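Local atomic coordinates of alginate lyase (Paenibacillus sp. FPU-7, PDB entry 6KFN), a protein that probably cleaves alginate by beta-elimination and is built on a right-handed parallel beta-helix. Residues 239-243 / 256-261; 275-281 / 293-299. All coordinates share one frame; numbering follows the deposited sequence. Where two conformers were deposited one is given.

Contact 1. Residues 239-243 / 256-261. With NA (sodium ion), chain C.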
# COMPACT_ATOMS: atom_id res chain seq x y z
N ASP A 239 -7.82 8.83 -15.65
CA ASP A 239 -8.44 7.52 -15.79
C ASP A 239 -8.61 6.96 -14.39
O ASP A 239 -7.84 7.28 -13.49
CB ASP A 239 -7.57 6.54 -16.59
CG ASP A 239 -7.30 6.95 -18.01
OD1 ASP A 239 -8.28 7.20 -18.76
OD2 ASP A 239 -6.09 7.00 -18.38
N ALA A 240 -9.59 6.06 -14.20
CA ALA A 240 -9.68 5.35 -12.92
C ALA A 240 -8.47 4.42 -12.73
O ALA A 240 -7.75 4.49 -11.73
CB ALA A 240 -10.97 4.55 -12.81
N PHE A 241 -8.28 3.52 -13.71
CA PHE A 241 -7.26 2.49 -13.63
C PHE A 241 -6.50 2.47 -14.96
O PHE A 241 -7.10 2.61 -16.03
CB PHE A 241 -7.87 1.09 -13.40
CG PHE A 241 -8.87 1.04 -12.25
CD1 PHE A 241 -8.53 1.46 -10.97
CD2 PHE A 241 -10.15 0.57 -12.46
CE1 PHE A 241 -9.43 1.39 -9.93
CE2 PHE A 241 -11.07 0.49 -11.42
CZ PHE A 241 -10.72 0.91 -10.16
N GLN A 242 -5.19 2.28 -14.88
CA GLN A 242 -4.34 2.13 -16.05
C GLN A 242 -3.55 0.85 -15.96
O GLN A 242 -3.30 0.32 -14.86
CB GLN A 242 -3.37 3.31 -16.17
CG GLN A 242 -4.09 4.64 -16.35
CD GLN A 242 -3.19 5.84 -16.28
OE1 GLN A 242 -2.04 5.77 -15.85
NE2 GLN A 242 -3.72 6.98 -16.67
N VAL A 243 -3.13 0.36 -17.13
CA VAL A 243 -2.21 -0.76 -17.24
C VAL A 243 -1.13 -0.33 -18.23
O VAL A 243 -1.45 0.23 -19.28
CB VAL A 243 -2.90 -2.06 -17.73
CG1 VAL A 243 -2.02 -3.27 -17.48
CG2 VAL A 243 -4.26 -2.27 -17.06
N PHE A 256 -10.14 -6.74 -13.87
CA PHE A 256 -10.91 -5.70 -13.20
C PHE A 256 -12.36 -6.14 -13.16
O PHE A 256 -13.03 -6.16 -14.20
CB PHE A 256 -10.83 -4.36 -13.96
CG PHE A 256 -9.44 -3.79 -14.02
CD1 PHE A 256 -8.54 -4.15 -15.02
CD2 PHE A 256 -9.01 -2.87 -13.06
CE1 PHE A 256 -7.27 -3.62 -15.06
CE2 PHE A 256 -7.73 -2.34 -13.10
CZ PHE A 256 -6.86 -2.70 -14.11
N THR A 257 -12.86 -6.51 -11.98
CA THR A 257 -14.23 -6.97 -11.87
C THR A 257 -14.94 -6.28 -10.73
O THR A 257 -14.41 -6.10 -9.64
CB THR A 257 -14.36 -8.48 -11.74
OG1 THR A 257 -13.67 -8.89 -10.60
CG2 THR A 257 -13.82 -9.18 -12.94
N GLY A 258 -16.21 -5.94 -10.96
CA GLY A 258 -17.07 -5.51 -9.88
C GLY A 258 -16.71 -4.17 -9.26
O GLY A 258 -17.14 -3.93 -8.13
N ASN A 259 -15.95 -3.33 -9.93
CA ASN A 259 -15.56 -2.04 -9.38
C ASN A 259 -16.62 -1.00 -9.75
O ASN A 259 -17.26 -1.12 -10.79
CB ASN A 259 -14.20 -1.60 -9.94
CG ASN A 259 -13.11 -2.60 -9.61
OD1 ASN A 259 -12.65 -2.68 -8.48
ND2 ASN A 259 -12.70 -3.38 -10.60
N THR A 260 -16.75 0.03 -8.93
CA THR A 260 -17.63 1.15 -9.20
C THR A 260 -16.81 2.42 -9.12
O THR A 260 -16.13 2.65 -8.11
CB THR A 260 -18.78 1.19 -8.20
OG1 THR A 260 -19.53 -0.01 -8.31
CG2 THR A 260 -19.70 2.38 -8.51
N VAL A 261 -16.87 3.23 -10.17
CA VAL A 261 -16.10 4.45 -10.21
C VAL A 261 -16.98 5.62 -10.58
O VAL A 261 -17.79 5.57 -11.50
CB VAL A 261 -14.86 4.31 -11.13
CG1 VAL A 261 -13.88 3.28 -10.56
CG2 VAL A 261 -15.23 3.94 -12.57
NA NA C . -0.46 7.39 -15.11
O HOH W 1 -1.19 6.85 -12.92
O HOH W 2 1.44 5.99 -14.92
O HOH W 3 0.25 7.96 -17.29
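Ala-240, where the chain turns a corner before strand 241-243, sets its CB 3.9 Å from CG1 of Val-261 and also lies over the centre of one face of the Phe-241 ring. Phe-241 comes next and makes most of the contact. Its CG sits beside the backbone N (chi1 -50°), which carries the ring across the interior of the right-handed beta-helix toward strand 260-262. There CZ meets Val-261 CG1 at 4.0 Å, and Asn-259 CB comes up to the ring edge at CE2, the Asn-259 amide being satisfied by backbone atoms of Asn-227 and Ile-224. The Phe-256 ring lies at 23° to that of Phe-241, nearly parallel but displaced, with little overlap, and the closest approach is Phe-256 CE2 to Phe-241 CB at 3.4 Å. An alanine in place of Phe-241 would probably open a gap between Phe-256 and Val-261 and leave the Phe-256 ring without its aromatic partner. Gln-242 points the other way, its OE1 binding a sodium ion at 2.4 Å, with Tyr-210, Asp-212 and three waters completing the site. Its NE2 donates to the anti lone pair of Asp-239 OD2 (2.9 Å), which holds the amide in place. Val-243 again faces inward, CG2 reaching the edge of Phe-256 at CE1 (3.9 Å). With no hydrogen bond between them, the two segments meet through apolar fit, while Gln-242 serves the metal on the outer side.

Contact 2. Residues 275-281 / 293-299; sequences GDATASA and YQGHVNA
Strands 278-281 and 296-298 run parallel, their axes 4.4 Å apart at closest approach and inclined by 28°, with Ala-279 opposite Val-297 and Ser-280 opposite Asn-298. They belong to successive turns of the right-handed beta-helix, and three backbone hydrogen bonds join them: Ala-279 N to His-296 O, Asn-298 N to Ala-279 O, and Ala-281 N to Asn-298 O (2.9 Å). Ala-279 thus bonds through both its N and its O, and its carbonyl also receives a CA-H...O contact from Val-297. On the face that carries Ala-279 and Val-297, packing is apolar. Val-297 has CG1 anti to its backbone N (chi1 -177°), which brings this methyl to 3.9 Å from Ala-281 CB. The same Ala-281 CB lies over one face of the Tyr-293 ring, 3.4 Å from CZ, so that it meets the ring and the valine from two directions roughly at right angles. The Tyr-293 hydroxyl is hydrogen-bonded to Asn-284, which ties the ring to the continuation of strand 278-287. The other face, with Thr-278, Ser-280 and Asn-298, is more polar and more exposed. Here Thr-278 CG2 touches His-296 CB, while its OG1 is hydrogen-bonded to Gln-252 and Asn-253. His-296 is the centre of an inverse gamma turn. Its imidazole reaches across to the loop at 275-277, with Gly-275 O in the plane of the ring, at its edge, 3.0 Å from ND1. In the same plane lies a water 2.6 Å from Ala-277 O, to which it appears to donate; this water accepts from His-296 N at 2.8 Å and is hydrogen-bonded to His-296 ND1.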
# COMPACT_ATOMS: atom_id res chain seq x y z
N GLY A 275 -0.93 0.50 -24.94
CA GLY A 275 0.04 -0.19 -25.76
C GLY A 275 -0.22 -1.67 -25.82
O GLY A 275 -1.28 -2.13 -26.23
N ASP A 276 0.77 -2.47 -25.38
CA ASP A 276 0.68 -3.91 -25.38
C ASP A 276 0.08 -4.47 -24.09
O ASP A 276 0.00 -5.70 -23.95
CB ASP A 276 2.08 -4.52 -25.61
CG ASP A 276 2.64 -4.26 -26.95
OD1 ASP A 276 1.90 -4.25 -27.94
OD2 ASP A 276 3.87 -4.08 -27.03
N ALA A 277 -0.33 -3.63 -23.15
CA ALA A 277 -0.85 -4.13 -21.89
C ALA A 277 -2.13 -4.92 -22.13
O ALA A 277 -2.89 -4.60 -23.04
CB ALA A 277 -1.15 -2.96 -20.97
N THR A 278 -2.39 -5.94 -21.30
CA THR A 278 -3.61 -6.71 -21.46
C THR A 278 -4.40 -6.76 -20.15
O THR A 278 -3.83 -6.88 -19.05
CB THR A 278 -3.36 -8.14 -21.99
OG1 THR A 278 -2.49 -8.85 -21.10
CG2 THR A 278 -2.81 -8.11 -23.40
N ALA A 279 -5.72 -6.73 -20.31
CA ALA A 279 -6.62 -6.79 -19.19
C ALA A 279 -7.89 -7.50 -19.59
O ALA A 279 -8.26 -7.57 -20.76
CB ALA A 279 -6.94 -5.37 -18.69
N SER A 280 -8.62 -7.94 -18.58
CA SER A 280 -9.98 -8.44 -18.69
C SER A 280 -10.84 -7.63 -17.74
O SER A 280 -10.38 -7.21 -16.69
CB SER A 280 -10.07 -9.93 -18.34
OG SER A 280 -9.21 -10.73 -19.15
N ALA A 281 -12.11 -7.45 -18.11
CA ALA A 281 -13.00 -6.63 -17.31
C ALA A 281 -14.42 -7.17 -17.39
O ALA A 281 -14.89 -7.59 -18.45
CB ALA A 281 -12.93 -5.19 -17.80
N TYR A 293 -13.47 1.26 -21.68
CA TYR A 293 -12.20 0.56 -21.84
C TYR A 293 -11.46 1.03 -23.08
O TYR A 293 -12.04 1.27 -24.14
CB TYR A 293 -12.43 -0.98 -21.91
CG TYR A 293 -13.25 -1.50 -20.75
CD1 TYR A 293 -12.92 -1.20 -19.44
CD2 TYR A 293 -14.36 -2.31 -20.96
CE1 TYR A 293 -13.67 -1.64 -18.40
CE2 TYR A 293 -15.12 -2.78 -19.89
CZ TYR A 293 -14.77 -2.42 -18.61
OH TYR A 293 -15.50 -2.84 -17.51
N GLN A 294 -10.14 1.12 -22.94
CA GLN A 294 -9.23 1.40 -24.05
C GLN A 294 -8.10 0.40 -24.00
O GLN A 294 -7.59 0.08 -22.92
CB GLN A 294 -8.70 2.85 -23.99
CG GLN A 294 -8.09 3.23 -25.36
CD GLN A 294 -7.61 4.65 -25.51
OE1 GLN A 294 -7.47 5.33 -24.49
NE2 GLN A 294 -7.32 5.08 -26.67
N GLY A 295 -7.70 -0.08 -25.18
CA GLY A 295 -6.61 -1.00 -25.33
C GLY A 295 -7.10 -2.44 -25.50
O GLY A 295 -8.20 -2.71 -25.96
N HIS A 296 -6.20 -3.36 -25.11
CA HIS A 296 -6.44 -4.80 -25.24
C HIS A 296 -7.18 -5.27 -24.00
O HIS A 296 -6.63 -5.93 -23.12
CB HIS A 296 -5.12 -5.54 -25.39
CG HIS A 296 -4.34 -5.19 -26.61
ND1 HIS A 296 -3.48 -4.11 -26.69
CD2 HIS A 296 -4.26 -5.79 -27.82
CE1 HIS A 296 -2.92 -4.06 -27.88
NE2 HIS A 296 -3.36 -5.08 -28.58
N VAL A 297 -8.46 -4.89 -23.93
CA VAL A 297 -9.32 -5.22 -22.81
C VAL A 297 -10.38 -6.19 -23.29
O VAL A 297 -11.20 -5.86 -24.15
CB VAL A 297 -9.95 -3.98 -22.16
CG1 VAL A 297 -10.79 -4.41 -20.95
CG2 VAL A 297 -8.88 -2.98 -21.75
N ASN A 298 -10.36 -7.39 -22.72
CA ASN A 298 -11.34 -8.42 -22.99
C ASN A 298 -12.49 -8.20 -22.04
O ASN A 298 -12.36 -8.37 -20.84
CB ASN A 298 -10.71 -9.79 -22.78
CG ASN A 298 -11.65 -10.91 -23.11
OD1 ASN A 298 -12.85 -10.70 -23.30
ND2 ASN A 298 -11.10 -12.13 -23.16
N ALA A 299 -13.61 -7.72 -22.58
CA ALA A 299 -14.75 -7.31 -21.78
C ALA A 299 -15.84 -8.33 -21.97
O ALA A 299 -16.60 -8.56 -21.04
CB ALA A 299 -15.22 -5.91 -22.18
O HOH W 4 -3.63 -2.51 -24.43

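How the contacts relate
Contact 1 lies within the buried interior of the beta-helix, whereas contact 2 is only partly buried, among the final strands near the C-terminus. The chain closes contact 1 before it opens contact 2, and their centres are about 11 Å apart. They meet where strand 254-257 neighbours strand 278-287: Phe-256 N probably hydrogen-bonds to Ser-280 O, and the Phe-256 ring touches Ala-279 CB. Val-243 CG1 also packs on Ala-277 CB. Contact 1 links different faces of the helix through side chains that span its interior. Contact 2 couples strands of consecutive turns largely by backbone hydrogen bonds, with a bound water and polar side chains toward its exposed side.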